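Local coordinates for protein hydrogenase 3 maturation protease (Escherichia coli, PDB 2E85) that cleaves a 32-residue peptide from the C-terminus of the precursor of HycE, the large subunit of hydrogenase 3, as a step in maturation of that enzyme, at residues T5-V11 / T59-D65; M15-D19 / P118-Y124; A32-W37 / Y139-W145. The protein carries 1 engineered substitution. All blocks are in the same frame, centred on the assembly; numbering follows the deposited sequence.

Contact 1: residues T5-V11 / T59-D65. With CA (calcium ion), chain F.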
loop_
_atom_site.group_PDB
_atom_site.type_symbol
_atom_site.label_atom_id
_atom_site.label_comp_id
_atom_site.label_asym_id
_atom_site.label_seq_id
_atom_site.Cartn_x
_atom_site.Cartn_y
_atom_site.Cartn_z
ATOM N N THR B 5 3.675 -22.148 8.320
ATOM C CA THR B 5 4.987 -21.874 7.767
ATOM C C THR B 5 4.821 -21.117 6.442
ATOM O O THR B 5 5.203 -19.960 6.337
ATOM C CB THR B 5 5.807 -23.177 7.555
ATOM O OG1 THR B 5 5.008 -24.154 6.860
ATOM C CG2 THR B 5 6.200 -23.750 8.902
ATOM N N ASP B 6 4.247 -21.789 5.458
ATOM C CA ASP B 6 4.121 -21.252 4.126
ATOM C C ASP B 6 2.767 -20.601 3.913
ATOM O O ASP B 6 1.752 -21.152 4.317
ATOM C CB ASP B 6 4.310 -22.396 3.136
ATOM C CG ASP B 6 5.697 -22.967 3.170
ATOM O OD1 ASP B 6 6.629 -22.216 3.468
ATOM O OD2 ASP B 6 5.853 -24.166 2.868
ATOM N N VAL B 7 2.757 -19.464 3.236
ATOM C CA VAL B 7 1.488 -18.811 2.852
ATOM C C VAL B 7 1.548 -18.513 1.362
ATOM O O VAL B 7 2.584 -18.089 0.870
ATOM C CB VAL B 7 1.262 -17.513 3.672
ATOM C CG1 VAL B 7 0.003 -16.782 3.205
ATOM C CG2 VAL B 7 1.128 -17.865 5.179
ATOM N N LEU B 8 0.420 -18.731 0.684
ATOM C CA LEU B 8 0.293 -18.487 -0.753
ATOM C C LEU B 8 -0.791 -17.447 -0.944
ATOM O O LEU B 8 -1.952 -17.668 -0.573
ATOM C CB LEU B 8 -0.070 -19.793 -1.468
ATOM C CG LEU B 8 -0.533 -19.700 -2.938
ATOM C CD1 LEU B 8 0.516 -19.013 -3.798
ATOM C CD2 LEU B 8 -0.964 -21.056 -3.509
ATOM N N LEU B 9 -0.412 -16.296 -1.495
ATOM C CA LEU B 9 -1.396 -15.212 -1.754
ATOM C C LEU B 9 -1.693 -15.256 -3.229
ATOM O O LEU B 9 -0.790 -15.093 -4.046
ATOM C CB LEU B 9 -0.843 -13.840 -1.362
ATOM C CG LEU B 9 -1.735 -12.642 -1.779
ATOM C CD1 LEU B 9 -3.105 -12.664 -1.040
ATOM C CD2 LEU B 9 -1.066 -11.308 -1.585
ATOM N N CYS B 10 -2.958 -15.509 -3.570
ATOM C CA CYS B 10 -3.349 -15.588 -4.984
ATOM C C CYS B 10 -4.056 -14.299 -5.334
ATOM O O CYS B 10 -5.095 -14.019 -4.742
ATOM C CB CYS B 10 -4.335 -16.715 -5.241
ATOM S SG CYS B 10 -3.579 -18.367 -5.083
ATOM N N VAL B 11 -3.546 -13.573 -6.329
ATOM C CA VAL B 11 -4.095 -12.283 -6.730
ATOM C C VAL B 11 -4.759 -12.371 -8.109
ATOM O O VAL B 11 -4.216 -13.010 -8.998
ATOM C CB VAL B 11 -2.961 -11.161 -6.762
ATOM C CG1 VAL B 11 -3.493 -9.815 -7.267
ATOM C CG2 VAL B 11 -2.287 -11.012 -5.370
ATOM N N THR B 59 6.863 -18.054 7.499
ATOM C CA THR B 59 8.293 -18.101 7.239
ATOM C C THR B 59 8.576 -17.871 5.749
ATOM O O THR B 59 9.676 -17.466 5.363
ATOM C CB THR B 59 8.886 -19.470 7.679
ATOM O OG1 THR B 59 8.110 -20.533 7.105
ATOM C CG2 THR B 59 8.830 -19.599 9.199
ATOM N N ARG B 60 7.587 -18.167 4.914
ATOM C CA ARG B 60 7.744 -18.033 3.476
ATOM C C ARG B 60 6.412 -17.631 2.870
ATOM O O ARG B 60 5.379 -18.182 3.218
ATOM C CB ARG B 60 8.221 -19.351 2.858
ATOM C CG ARG B 60 8.151 -19.435 1.331
ATOM C CD ARG B 60 8.952 -20.606 0.832
ATOM N NE ARG B 60 8.381 -21.898 1.231
ATOM C CZ ARG B 60 8.889 -23.078 0.881
ATOM N NH1 ARG B 60 9.981 -23.139 0.121
ATOM N NH2 ARG B 60 8.296 -24.191 1.271
ATOM N N LEU B 61 6.454 -16.634 1.990
ATOM C CA LEU B 61 5.268 -16.140 1.313
ATOM C C LEU B 61 5.489 -16.204 -0.217
ATOM O O LEU B 61 6.459 -15.630 -0.727
ATOM C CB LEU B 61 5.008 -14.702 1.702
ATOM C CG LEU B 61 3.866 -14.021 0.916
ATOM C CD1 LEU B 61 2.520 -14.593 1.242
ATOM C CD2 LEU B 61 3.902 -12.523 1.154
ATOM N N LEU B 62 4.572 -16.881 -0.915
ATOM C CA LEU B 62 4.547 -16.947 -2.376
ATOM C C LEU B 62 3.336 -16.148 -2.852
ATOM O O LEU B 62 2.224 -16.382 -2.385
ATOM C CB LEU B 62 4.393 -18.400 -2.850
ATOM C CG LEU B 62 4.264 -18.666 -4.350
ATOM C CD1 LEU B 62 5.395 -18.059 -5.226
ATOM C CD2 LEU B 62 4.142 -20.143 -4.628
ATOM N N ILE B 63 3.562 -15.264 -3.808
ATOM C CA ILE B 63 2.476 -14.467 -4.384
ATOM C C ILE B 63 2.384 -14.844 -5.838
ATOM O O ILE B 63 3.406 -14.839 -6.533
ATOM C CB ILE B 63 2.795 -12.963 -4.278
ATOM C CG1 ILE B 63 2.981 -12.579 -2.812
ATOM C CG2 ILE B 63 1.693 -12.113 -4.916
ATOM C CD1 ILE B 63 3.662 -11.231 -2.580
ATOM N N VAL B 64 1.178 -15.185 -6.291
ATOM C CA VAL B 64 0.961 -15.585 -7.678
ATOM C C VAL B 64 -0.072 -14.644 -8.300
ATOM O O VAL B 64 -1.172 -14.475 -7.760
ATOM C CB VAL B 64 0.434 -17.039 -7.777
ATOM C CG1 VAL B 64 -0.076 -17.355 -9.214
ATOM C CG2 VAL B 64 1.504 -18.060 -7.257
ATOM N N ASP B 65 0.277 -14.063 -9.447
ATOM C CA ASP B 65 -0.573 -13.056 -10.071
ATOM C C ASP B 65 -0.356 -13.090 -11.573
ATOM O O ASP B 65 0.774 -13.190 -12.026
ATOM C CB ASP B 65 -0.188 -11.671 -9.530
ATOM C CG ASP B 65 -1.178 -10.562 -9.940
ATOM O OD1 ASP B 65 -2.231 -10.847 -10.522
ATOM O OD2 ASP B 65 -0.913 -9.382 -9.623
HETATM CA CA CA F . -3.370 -9.529 -12.036
HETATM O O HOH W 1 8.774 -22.411 4.955
HETATM O O HOH W 2 -1.940 -7.694 -11.399
HETATM O O HOH W 3 -3.861 -8.087 -10.130
HETATM O O HOH W 4 -3.493 -7.857 -13.536
#

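Contact 2: residues M15-D19 / P118-Y124. With CA (calcium ion), chain F.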
loop_
_atom_site.group_PDB
_atom_site.type_symbol
_atom_site.label_atom_id
_atom_site.label_comp_id
_atom_site.label_asym_id
_atom_site.label_seq_id
_atom_site.Cartn_x
_atom_site.Cartn_y
_atom_site.Cartn_z
ATOM N N MET B 15 -13.439 -12.505 -13.047
ATOM C CA MET B 15 -14.296 -11.816 -14.016
ATOM C C MET B 15 -13.489 -11.010 -15.032
ATOM O O MET B 15 -14.052 -10.186 -15.763
ATOM C CB MET B 15 -15.343 -10.950 -13.298
ATOM C CG MET B 15 -16.370 -11.753 -12.464
ATOM S SD MET B 15 -17.313 -12.964 -13.438
ATOM C CE MET B 15 -16.605 -14.516 -12.884
ATOM N N MET B 16 -12.170 -11.242 -15.092
ATOM C CA MET B 16 -11.316 -10.492 -16.020
ATOM C C MET B 16 -10.439 -11.399 -16.896
ATOM O O MET B 16 -9.256 -11.108 -17.136
ATOM C CB MET B 16 -10.515 -9.422 -15.275
ATOM C CG MET B 16 -11.361 -8.244 -14.742
ATOM S SD MET B 16 -12.080 -7.141 -16.033
ATOM C CE MET B 16 -10.672 -6.244 -16.517
ATOM N N GLY B 17 -11.038 -12.493 -17.374
ATOM C CA GLY B 17 -10.363 -13.396 -18.324
ATOM C C GLY B 17 -9.106 -14.018 -17.730
ATOM O O GLY B 17 -9.160 -14.650 -16.662
ATOM N N ASP B 18 -7.983 -13.876 -18.434
ATOM C CA ASP B 18 -6.737 -14.467 -17.959
ATOM C C ASP B 18 -6.250 -13.874 -16.633
ATOM O O ASP B 18 -5.426 -14.506 -15.967
ATOM C CB ASP B 18 -5.629 -14.385 -19.022
ATOM C CG ASP B 18 -5.838 -15.360 -20.177
ATOM O OD1 ASP B 18 -6.522 -16.390 -19.975
ATOM O OD2 ASP B 18 -5.296 -15.071 -21.292
ATOM N N ASP B 19 -6.760 -12.699 -16.246
ATOM C CA ASP B 19 -6.479 -12.185 -14.887
ATOM C C ASP B 19 -6.999 -13.105 -13.780
ATOM O O ASP B 19 -6.684 -12.888 -12.586
ATOM C CB ASP B 19 -7.031 -10.776 -14.677
ATOM C CG ASP B 19 -6.388 -10.107 -13.480
ATOM O OD1 ASP B 19 -5.144 -10.192 -13.409
ATOM O OD2 ASP B 19 -7.100 -9.579 -12.602
ATOM N N PRO B 118 -0.623 -13.167 -18.957
ATOM C CA PRO B 118 -1.933 -13.320 -19.580
ATOM C C PRO B 118 -1.905 -13.027 -21.062
ATOM O O PRO B 118 -0.955 -12.398 -21.592
ATOM C CB PRO B 118 -2.782 -12.258 -18.885
ATOM C CG PRO B 118 -1.840 -11.165 -18.606
ATOM C CD PRO B 118 -0.532 -11.904 -18.197
ATOM N N ASP B 119 -2.955 -13.480 -21.724
ATOM C CA ASP B 119 -3.193 -13.114 -23.096
ATOM C C ASP B 119 -4.296 -12.109 -23.186
ATOM O O ASP B 119 -4.091 -10.984 -23.663
ATOM C CB ASP B 119 -3.544 -14.315 -23.957
ATOM C CG ASP B 119 -3.423 -13.990 -25.464
ATOM O OD1 ASP B 119 -3.029 -12.821 -25.730
ATOM O OD2 ASP B 119 -3.752 -14.866 -26.309
ATOM N N ILE B 120 -5.479 -12.526 -22.768
ATOM C CA ILE B 120 -6.647 -11.642 -22.868
ATOM C C ILE B 120 -7.125 -11.289 -21.468
ATOM O O ILE B 120 -7.301 -12.152 -20.599
ATOM C CB ILE B 120 -7.799 -12.249 -23.751
ATOM C CG1 ILE B 120 -8.404 -13.509 -23.089
ATOM C CG2 ILE B 120 -7.307 -12.453 -25.243
ATOM C CD1 ILE B 120 -9.402 -13.280 -22.012
ATOM N N VAL B 121 -7.375 -9.999 -21.267
ATOM C CA VAL B 121 -7.854 -9.498 -19.976
ATOM C C VAL B 121 -8.957 -8.527 -20.256
ATOM O O VAL B 121 -8.737 -7.488 -20.868
ATOM C CB VAL B 121 -6.721 -8.801 -19.166
ATOM C CG1 VAL B 121 -7.274 -8.161 -17.863
ATOM C CG2 VAL B 121 -5.555 -9.786 -18.854
ATOM N N GLY B 122 -10.153 -8.858 -19.785
ATOM C CA GLY B 122 -11.333 -8.064 -20.047
ATOM C C GLY B 122 -12.529 -8.672 -19.359
ATOM O O GLY B 122 -12.556 -9.871 -19.059
ATOM N N PHE B 123 -13.528 -7.822 -19.133
ATOM C CA PHE B 123 -14.691 -8.197 -18.361
ATOM C C PHE B 123 -15.465 -9.350 -18.978
ATOM O O PHE B 123 -15.927 -9.263 -20.135
ATOM C CB PHE B 123 -15.602 -6.990 -18.137
ATOM C CG PHE B 123 -16.769 -7.287 -17.258
ATOM C CD1 PHE B 123 -16.586 -7.517 -15.894
ATOM C CD2 PHE B 123 -18.057 -7.353 -17.789
ATOM C CE1 PHE B 123 -17.659 -7.808 -15.069
ATOM C CE2 PHE B 123 -19.147 -7.633 -16.971
ATOM C CZ PHE B 123 -18.948 -7.855 -15.600
ATOM N N TYR B 124 -15.612 -10.422 -18.201
ATOM C CA TYR B 124 -16.340 -11.625 -18.632
ATOM C C TYR B 124 -15.671 -12.427 -19.773
ATOM O O TYR B 124 -16.301 -13.309 -20.378
ATOM C CB TYR B 124 -17.782 -11.274 -19.023
ATOM C CG TYR B 124 -18.869 -11.562 -18.005
ATOM C CD1 TYR B 124 -18.918 -10.894 -16.790
ATOM C CD2 TYR B 124 -19.888 -12.473 -18.299
ATOM C CE1 TYR B 124 -19.949 -11.135 -15.876
ATOM C CE2 TYR B 124 -20.913 -12.727 -17.397
ATOM C CZ TYR B 124 -20.938 -12.056 -16.191
ATOM O OH TYR B 124 -21.966 -12.305 -15.298
HETATM CA CA CA F . -3.370 -9.529 -12.036
HETATM O O HOH W 2 -1.940 -7.694 -11.399
HETATM O O HOH W 3 -3.861 -8.087 -10.130
HETATM O O HOH W 4 -3.493 -7.857 -13.536
#

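Contact 3: residues A32-W37 / Y139-W145. With CA (calcium ion), chain H.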
loop_
_atom_site.group_PDB
_atom_site.type_symbol
_atom_site.label_atom_id
_atom_site.label_comp_id
_atom_site.label_asym_id
_atom_site.label_seq_id
_atom_site.Cartn_x
_atom_site.Cartn_y
_atom_site.Cartn_z
ATOM N N ALA B 32 -7.983 -29.664 -3.806
ATOM C CA ALA B 32 -6.944 -30.671 -3.647
ATOM C C ALA B 32 -5.666 -29.987 -3.139
ATOM O O ALA B 32 -4.814 -29.591 -3.935
ATOM C CB ALA B 32 -6.698 -31.417 -4.960
ATOM N N PRO B 33 -5.550 -29.810 -1.819
ATOM C CA PRO B 33 -4.370 -29.132 -1.257
ATOM C C PRO B 33 -3.027 -29.722 -1.648
ATOM O O PRO B 33 -2.879 -30.944 -1.755
ATOM C CB PRO B 33 -4.592 -29.245 0.258
ATOM C CG PRO B 33 -6.100 -29.258 0.385
ATOM C CD PRO B 33 -6.532 -30.139 -0.766
ATOM N N LYS B 34 -2.065 -28.832 -1.863
ATOM C CA LYS B 34 -0.697 -29.210 -2.148
ATOM C C LYS B 34 0.247 -28.539 -1.163
ATOM O O LYS B 34 0.139 -27.331 -0.917
ATOM C CB LYS B 34 -0.338 -28.845 -3.587
ATOM C CG LYS B 34 -1.064 -29.708 -4.644
ATOM C CD LYS B 34 -0.475 -31.129 -4.754
ATOM C CE LYS B 34 -1.153 -31.958 -5.855
ATOM N NZ LYS B 34 -0.504 -33.283 -6.030
ATOM N N GLY B 35 1.173 -29.317 -0.608
ATOM C CA GLY B 35 2.180 -28.763 0.297
ATOM C C GLY B 35 1.589 -28.295 1.606
ATOM O O GLY B 35 0.521 -28.779 2.031
ATOM N N ASN B 36 2.289 -27.369 2.264
ATOM C CA ASN B 36 1.854 -26.895 3.584
ATOM C C ASN B 36 1.248 -25.498 3.506
ATOM O O ASN B 36 1.028 -24.859 4.516
ATOM C CB ASN B 36 3.032 -26.913 4.583
ATOM C CG ASN B 36 3.563 -28.316 4.832
ATOM O OD1 ASN B 36 4.784 -28.558 4.776
ATOM N ND2 ASN B 36 2.667 -29.247 5.089
ATOM N N TRP B 37 0.935 -25.045 2.298
ATOM C CA TRP B 37 0.535 -23.647 2.085
ATOM C C TRP B 37 -0.828 -23.336 2.699
ATOM O O TRP B 37 -1.793 -24.080 2.490
ATOM C CB TRP B 37 0.477 -23.341 0.579
ATOM C CG TRP B 37 1.810 -23.612 -0.136
ATOM C CD1 TRP B 37 2.190 -24.784 -0.757
ATOM C CD2 TRP B 37 2.910 -22.705 -0.284
ATOM N NE1 TRP B 37 3.460 -24.656 -1.265
ATOM C CE2 TRP B 37 3.927 -23.395 -0.998
ATOM C CE3 TRP B 37 3.147 -21.378 0.127
ATOM C CZ2 TRP B 37 5.169 -22.792 -1.331
ATOM C CZ3 TRP B 37 4.373 -20.786 -0.192
ATOM C CH2 TRP B 37 5.357 -21.486 -0.918
ATOM N N TYR B 139 0.684 -25.132 -9.765
ATOM C CA TYR B 139 -0.014 -25.942 -8.768
ATOM C C TYR B 139 0.762 -27.211 -8.469
ATOM O O TYR B 139 0.900 -27.585 -7.320
ATOM C CB TYR B 139 -1.435 -26.254 -9.250
ATOM C CG TYR B 139 -2.166 -27.306 -8.463
ATOM C CD1 TYR B 139 -2.723 -27.010 -7.205
ATOM C CD2 TYR B 139 -2.324 -28.593 -8.983
ATOM C CE1 TYR B 139 -3.409 -27.970 -6.490
ATOM C CE2 TYR B 139 -2.971 -29.563 -8.276
ATOM C CZ TYR B 139 -3.523 -29.246 -7.033
ATOM O OH TYR B 139 -4.193 -30.210 -6.319
ATOM N N GLN B 140 1.309 -27.819 -9.518
ATOM C CA GLN B 140 2.051 -29.063 -9.396
ATOM C C GLN B 140 3.429 -28.861 -8.790
ATOM O O GLN B 140 4.103 -29.832 -8.445
ATOM C CB GLN B 140 2.143 -29.750 -10.755
ATOM C CG GLN B 140 0.776 -30.251 -11.201
ATOM C CD GLN B 140 0.217 -31.449 -10.406
ATOM O OE1 GLN B 140 0.909 -32.064 -9.590
ATOM N NE2 GLN B 140 -1.040 -31.797 -10.678
ATOM N N ARG B 141 3.856 -27.614 -8.653
ATOM C CA ARG B 141 5.148 -27.393 -8.004
ATOM C C ARG B 141 5.002 -27.011 -6.553
ATOM O O ARG B 141 5.993 -26.906 -5.850
ATOM C CB ARG B 141 6.002 -26.391 -8.770
ATOM C CG ARG B 141 6.297 -26.977 -10.144
ATOM C CD ARG B 141 7.658 -26.770 -10.668
ATOM N NE ARG B 141 7.546 -26.899 -12.104
ATOM C CZ ARG B 141 8.238 -26.178 -12.964
ATOM N NH1 ARG B 141 9.146 -25.325 -12.500
ATOM N NH2 ARG B 141 8.038 -26.334 -14.273
ATOM N N LEU B 142 3.764 -26.795 -6.105
ATOM C CA LEU B 142 3.543 -26.349 -4.705
ATOM C C LEU B 142 4.013 -27.381 -3.671
ATOM O O LEU B 142 4.555 -27.034 -2.623
ATOM C CB LEU B 142 2.076 -25.984 -4.460
ATOM C CG LEU B 142 1.520 -24.749 -5.144
ATOM C CD1 LEU B 142 0.021 -24.602 -4.891
ATOM C CD2 LEU B 142 2.260 -23.441 -4.731
ATOM N N GLU B 143 3.806 -28.658 -3.973
ATOM C CA GLU B 143 4.230 -29.676 -3.036
ATOM C C GLU B 143 5.747 -29.810 -3.097
ATOM O O GLU B 143 6.319 -30.004 -4.163
ATOM C CB GLU B 143 3.565 -30.996 -3.363
ATOM C CG GLU B 143 4.167 -32.143 -2.573
ATOM C CD GLU B 143 3.485 -33.429 -2.889
ATOM O OE1 GLU B 143 2.232 -33.443 -2.883
ATOM O OE2 GLU B 143 4.196 -34.431 -3.144
ATOM N N GLY B 144 6.408 -29.663 -1.960
ATOM C CA GLY B 144 7.862 -29.749 -1.952
ATOM C C GLY B 144 8.607 -28.585 -2.593
ATOM O O GLY B 144 9.812 -28.682 -2.840
ATOM N N TRP B 145 7.897 -27.488 -2.873
ATOM C CA TRP B 145 8.509 -26.241 -3.354
ATOM C C TRP B 145 9.786 -25.875 -2.613
ATOM O O TRP B 145 9.802 -25.812 -1.406
ATOM C CB TRP B 145 7.520 -25.090 -3.179
ATOM C CG TRP B 145 7.973 -23.805 -3.768
ATOM C CD1 TRP B 145 8.964 -22.965 -3.300
ATOM C CD2 TRP B 145 7.432 -23.177 -4.927
ATOM N NE1 TRP B 145 9.074 -21.872 -4.118
ATOM C CE2 TRP B 145 8.135 -21.963 -5.114
ATOM C CE3 TRP B 145 6.410 -23.514 -5.817
ATOM C CZ2 TRP B 145 7.868 -21.108 -6.175
ATOM C CZ3 TRP B 145 6.134 -22.660 -6.856
ATOM C CH2 TRP B 145 6.853 -21.457 -7.021
HETATM CA CA CA H . 1.915 -35.792 -3.259
HETATM O O HOH W 5 2.268 -32.191 -7.105
HETATM O O HOH W 6 -1.196 -34.297 -8.412
HETATM O O HOH W 7 2.083 -35.050 -5.472
HETATM O O HOH W 8 -0.595 -34.789 -3.596
HETATM O O HOH W 9 1.162 -32.033 -1.111
HETATM O O HOH W 10 1.101 -36.630 -1.643
HETATM O O HOH W 11 0.774 -37.382 -4.614
HETATM O O HOH W 12 3.588 -37.531 -3.552
#

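Contact 1: residues T5-V11 / T59-D65
Strands 6-11 and 60-65 are central parallel neighbours in the five-stranded mixed sheet (order 2-1-3-5-4) of this α/β fold; helix 21-31, strand 38-43 and helix 50-56 lie between them in the chain. Their axes approach to 4.7 Å with 17° between their directions, and each CA from T5 to V11 faces its counterpart from T59 to D65 at 4.7 to 5.1 Å. The backbone ladder zigzags: V7 N donates to R60 O (2.9 Å), L62 N to V7 O (2.9 Å), L9 N to L62 O (2.8 Å), V64 N to L9 O (3.0 Å) and V11 N to V64 O (2.9 Å). Before the strands begin, T59 N reaches T5 O at 2.8 Å.

Polar side chains meet at the N-terminal end. R60 grips D6 in a two-pronged salt bridge, NE to OD1 and NH2 to OD2, both 2.9 Å, and a water links D6 OD1 (2.6 Å) with T59 OG1 (2.9 Å). At the other end D65 is a metal ligand, its OD1 2.3 Å from a calcium ion whose other protein ligands are D19 and A66. D65 and D19 probably bind nickel, as in related proteases.

Apolar contacts flank the ladder: L8 CD1 touches L62 CG (3.8 Å) and V64 CG2 (3.7 Å) on one face, V7 CG1 touches L61 CD1 (3.9 Å) on the other.

Strand 6-11 is also hydrogen-bonded to strand 38-43, through D6, L8 and C10, while L62, I63, V64 and D65 pack on strand 111-116. Helix 21-31 covers the face bearing L8, C10 and V64, each touching L25.

Contact 2: residues M15-D19 / P118-Y124
Two loops leaving the C-terminal ends of parallel strands of the mixed sheet in this α/β fold meet here: 15-19 leads from strand 6-11 to helix 21-31, and the loop containing 118-124 leads from strand 111-116 to helix 129-141. P118 starts the contact with its CB 3.6 Å from D18 CB. D119 and I120 come next, and both backbone amides converge on one carboxylate oxygen: D119 N and I120 N each lie 2.9 Å from D18 OD2, while D18 OD1 accepts from T128 N. The I120 carbonyl returns a bond, with D18 N to I120 O at 2.9 Å. The I120 side chain lies over G17, I120 CD1 to G17 CA 3.8 Å, where an ideal CB on G17 would clash with that methyl.

V121 CG1 is 4.1 Å from both M16 CE and D19 CB. D19 itself turns to the metal: its OD1 binds calcium at 2.3 Å, alongside D65, A66 and waters, and D19 probably binds nickel, as in relatives. The chain then runs past M16, whose CA is 3.3 Å from G122 O in a CA-H...O contact. F123 makes a similar one, CA to M15 O at 3.3 Å, and sets its CB 4.1 Å from M16 SD. Y124 closes the run: its N donates to M15 O (2.9 Å, 165° at the hydrogen), and M15 SD forms an oblique Met-aromatic contact 4.6 Å from the Y124 ring centroid.

Contact 3: residues A32-W37 / Y139-W145
The loop before the outermost strand 38-43 packs here against the turn that follows helix 129-141, away from the probable nickel site. W37 NE1 donates to L142 O at 2.9 Å and 166°, while L142 CD2 makes a CH-pi contact over the W37 five-membered ring, 4.1 Å from its centroid. The W37 six-membered ring directs its edge at the face of the W145 five-membered ring, a T-shaped pair with centroids 5.6 Å apart and planes at 86°.

Residues L142 to W145 form a type II beta turn, and this reversal after the helix of the α/β fold places both L142 and W145 against W37. Within the helix, Y139 OH donates to A32 O (2.5 Å), and K34 CG lies 3.5 Å from Y139 CE1.

One water bridges G35 N (2.8 Å) and E143 OE1 (2.5 Å); another links K34 NZ (2.7 Å) with Q140 OE1 (3.3 Å), whose NE2 is hydrogen-bonded to E136. E143 chelates a calcium ion through OE1 (2.4 Å) and OE2 (2.7 Å), and a water on that ion accepts from K34 NZ at 2.9 Å.

From the N terminus the chain enters the first strand of contact 1, then the 15-19 loop of contact 2, then the 32-37 loop of contact 3. The second segments follow in the same order, 59-65, 118-124 and 139-145, so all three closures cross pairwise and none nests. Contact 1 pairs two sheet strands across 47 residues, 18 of them helical, contact 2 joins two loops across 98, and contact 3 brings the end of helix 129-141 back to the loop before strand 38-43, across 101. Contacts 1 and 2 share one calcium ion through D65 and D19. W37 packs on D6 and L62 of contact 1, whereas the nearest atoms of contacts 2 and 3 are about 14 Å apart.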